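Local coordinates for SMI1/KNR4 family protein (Pseudomonas syringae pv. tomato, PDB 2PAG) that binds calcium and belongs to the SMI1/KNR4 (SUKH) family, its biological role being otherwise unknown, at residues 3-8 with 47-52. Residues are numbered along the deposited sequence; the frame is centred on the assembly and turned at random.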
ATOM      1  N   GLU A   3      -3.043  16.664  -7.605  1.00 20.38           N
ATOM      2  CA  GLU A   3      -3.848  16.124  -8.698  1.00 21.55           C
ATOM      3  C   GLU A   3      -4.249  14.670  -8.483  1.00 20.03           C
ATOM      4  O   GLU A   3      -5.429  14.321  -8.536  1.00 18.17           O
ATOM      5  CB  GLU A   3      -3.066  16.214 -10.010  1.00 24.67           C
ATOM      6  CG  GLU A   3      -2.854  17.616 -10.539  1.00 31.44           C
ATOM      7  CD  GLU A   3      -4.071  18.141 -11.261  1.00 34.16           C
ATOM      8  OE1 GLU A   3      -5.107  18.368 -10.599  1.00 36.92           O
ATOM      9  OE2 GLU A   3      -3.991  18.317 -12.496  1.00 33.28           O
ATOM     10  N   VAL A   4      -3.249  13.817  -8.277  1.00 17.61           N
ATOM     11  CA  VAL A   4      -3.482  12.393  -8.086  1.00 17.03           C
ATOM     12  C   VAL A   4      -4.319  12.116  -6.841  1.00 15.95           C
ATOM     13  O   VAL A   4      -5.230  11.284  -6.868  1.00 15.13           O
ATOM     14  CB  VAL A   4      -2.136  11.630  -8.003  1.00 16.35           C
ATOM     15  CG1 VAL A   4      -2.380  10.135  -7.865  1.00 19.30           C
ATOM     16  CG2 VAL A   4      -1.312  11.918  -9.249  1.00 19.66           C
ATOM     17  N   ILE A   5      -4.027  12.824  -5.752  1.00 14.57           N
ATOM     18  CA  ILE A   5      -4.780  12.618  -4.523  1.00 14.04           C
ATOM     19  C   ILE A   5      -6.247  12.941  -4.779  1.00 15.56           C
ATOM     20  O   ILE A   5      -7.131  12.159  -4.423  1.00 15.83           O
ATOM     21  CB  ILE A   5      -4.237  13.489  -3.366  1.00 14.87           C
ATOM     22  CG1 ILE A   5      -2.847  12.987  -2.962  1.00 16.26           C
ATOM     23  CG2 ILE A   5      -5.199  13.437  -2.177  1.00 14.07           C
ATOM     24  CD1 ILE A   5      -2.179  13.811  -1.893  1.00 16.66           C
ATOM     25  N   GLU A   6      -6.503  14.079  -5.418  1.00 14.65           N
ATOM     26  CA  GLU A   6      -7.877  14.478  -5.731  1.00 15.12           C
ATOM     27  C   GLU A   6      -8.582  13.422  -6.579  1.00 16.27           C
ATOM     28  O   GLU A   6      -9.741  13.082  -6.322  1.00 16.49           O
ATOM     29  CB  GLU A   6      -7.885  15.827  -6.472  1.00 13.47           C
ATOM     30  CG  GLU A   6      -9.246  16.229  -7.072  1.00 15.24           C
ATOM     31  CD  GLU A   6      -9.203  17.556  -7.836  1.00 16.77           C
ATOM     32  OE1 GLU A   6      -8.147  17.900  -8.408  1.00 18.95           O
ATOM     33  OE2 GLU A   6     -10.232  18.254  -7.879  1.00 13.65           O
ATOM     34  N   GLN A   7      -7.875  12.902  -7.579  1.00 16.45           N
ATOM     35  CA  GLN A   7      -8.428  11.891  -8.469  1.00 17.24           C
ATOM     36  C   GLN A   7      -8.894  10.675  -7.674  1.00 15.89           C
ATOM     37  O   GLN A   7      -9.992  10.163  -7.886  1.00 17.17           O
ATOM     38  CB  GLN A   7      -7.374  11.467  -9.495  1.00 19.59           C
ATOM     39  CG  GLN A   7      -7.939  10.764 -10.718  1.00 24.75           C
ATOM     40  CD  GLN A   7      -6.853  10.276 -11.663  1.00 29.43           C
ATOM     41  OE1 GLN A   7      -5.847  10.957 -11.875  1.00 31.45           O
ATOM     42  NE2 GLN A   7      -7.057   9.097 -12.242  1.00 30.57           N
ATOM     43  N   LEU A   8      -8.057  10.206  -6.757  1.00 15.74           N
ATOM     44  CA  LEU A   8      -8.418   9.049  -5.948  1.00 14.79           C
ATOM     45  C   LEU A   8      -9.574   9.344  -4.999  1.00 15.78           C
ATOM     46  O   LEU A   8     -10.535   8.573  -4.918  1.00 15.60           O
ATOM     47  CB  LEU A   8      -7.210   8.561  -5.144  1.00 16.02           C
ATOM     48  CG  LEU A   8      -6.224   7.642  -5.860  1.00 17.99           C
ATOM     49  CD1 LEU A   8      -5.000   7.447  -4.981  1.00 18.85           C
ATOM     50  CD2 LEU A   8      -6.894   6.307  -6.172  1.00 18.85           C
ATOM     51  N   LEU A  47      -1.249   8.191   4.720  1.00 11.53           N
ATOM     52  CA  LEU A  47      -1.879   9.283   5.459  1.00 11.94           C
ATOM     53  C   LEU A  47      -2.882  10.104   4.660  1.00 12.91           C
ATOM     54  O   LEU A  47      -3.645  10.878   5.242  1.00 14.52           O
ATOM     55  CB  LEU A  47      -0.801  10.219   6.016  1.00 13.18           C
ATOM     56  CG  LEU A  47       0.115   9.643   7.096  1.00 14.29           C
ATOM     57  CD1 LEU A  47       1.358  10.510   7.249  1.00 15.14           C
ATOM     58  CD2 LEU A  47      -0.650   9.543   8.413  1.00 16.44           C
ATOM     59  N   THR A  48      -2.898   9.930   3.342  1.00 12.48           N
ATOM     60  CA  THR A  48      -3.789  10.714   2.494  1.00 13.23           C
ATOM     61  C   THR A  48      -4.852   9.979   1.687  1.00 15.12           C
ATOM     62  O   THR A  48      -5.901  10.552   1.389  1.00 15.00           O
ATOM     63  CB  THR A  48      -2.973  11.562   1.504  1.00 16.47           C
ATOM     64  OG1 THR A  48      -2.239  10.705   0.619  1.00 16.61           O
ATOM     65  CG2 THR A  48      -2.000  12.427   2.251  1.00 15.02           C
ATOM     66  N   VAL A  49      -4.599   8.726   1.320  1.00 12.48           N
ATOM     67  CA  VAL A  49      -5.575   8.000   0.513  1.00 12.34           C
ATOM     68  C   VAL A  49      -5.869   6.547   0.894  1.00 12.06           C
ATOM     69  O   VAL A  49      -6.585   5.863   0.166  1.00 12.97           O
ATOM     70  CB  VAL A  49      -5.175   8.036  -0.988  1.00 12.39           C
ATOM     71  CG1 VAL A  49      -5.107   9.476  -1.472  1.00 12.35           C
ATOM     72  CG2 VAL A  49      -3.832   7.363  -1.206  1.00 13.12           C
ATOM     73  N   SER A  50      -5.351   6.074   2.030  1.00 11.84           N
ATOM     74  CA  SER A  50      -5.594   4.679   2.398  1.00 11.70           C
ATOM     75  C   SER A  50      -7.025   4.376   2.849  1.00 12.82           C
ATOM     76  O   SER A  50      -7.331   3.241   3.231  1.00 14.79           O
ATOM     77  CB  SER A  50      -4.575   4.180   3.443  1.00 12.03           C
ATOM     78  OG  SER A  50      -4.711   4.792   4.713  1.00 12.12           O
ATOM     79  N   ASP A  51      -7.899   5.381   2.807  1.00 14.56           N
ATOM     80  CA  ASP A  51      -9.302   5.162   3.159  1.00 16.04           C
ATOM     81  C   ASP A  51     -10.115   5.055   1.869  1.00 16.59           C
ATOM     82  O   ASP A  51     -11.343   4.929   1.894  1.00 18.00           O
ATOM     83  CB  ASP A  51      -9.833   6.311   4.026  1.00 18.66           C
ATOM     84  CG  ASP A  51      -9.813   7.649   3.311  1.00 18.90           C
ATOM     85  OD1 ASP A  51      -8.908   7.871   2.483  1.00 18.78           O
ATOM     86  OD2 ASP A  51     -10.697   8.494   3.594  1.00 22.61           O
ATOM     87  N   VAL A  52      -9.417   5.083   0.740  1.00 13.18           N
ATOM     88  CA  VAL A  52     -10.058   5.008  -0.566  1.00 13.68           C
ATOM     89  C   VAL A  52     -10.321   3.593  -1.085  1.00 13.76           C
ATOM     90  O   VAL A  52      -9.494   2.673  -0.937  1.00 14.27           O
ATOM     91  CB  VAL A  52      -9.229   5.788  -1.628  1.00 13.81           C
ATOM     92  CG1 VAL A  52      -9.809   5.576  -3.017  1.00 13.24           C
ATOM     93  CG2 VAL A  52      -9.221   7.273  -1.282  1.00 14.64           C
TER
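Val49 sets its branch point against two side chains that lie one helical turn apart on helix 2-11. CD1 of Leu8 lies against CB and both methyls of Val49, 4.0 Å from CG2, and the two side chains cross at about a right angle. CG1 of Val49 also reaches CG2 of Ile5, at 4.0 Å. The valine thus illustrates how one branched residue can touch two side chains a turn apart on a neighbouring helix. The branching of Ile5 divides its contacts. With CG2 anti to the backbone N (chi1 -68° for CG1), that methyl faces Val49, while CD1, at the end of the longer arm, comes within 4.0 Å of Thr48 OG1. This is a van der Waals contact; the hydroxyl is hydrogen-bonded to the carbonyl oxygen of Glu44, one turn back in its own helix. Farther along, a type I turn from Val49, with Val52 N bonded to Val49 O at 3.0 Å, brings Val52 back beside helix 2-11. There its CG1 rests 3.6 Å from the carbonyl oxygen of Leu8. Trp125 of helix 124-132 touches Ile5, Thr48 and Val49, and a salt bridge from Arg9 to Asp51 adds a polar tie. The arrangement is apolar packing of Ile5 and Leu8 that joins the N-terminal helix of this SUKH-family fold to the C-terminal part of helix 40-49 and the type I turn that follows.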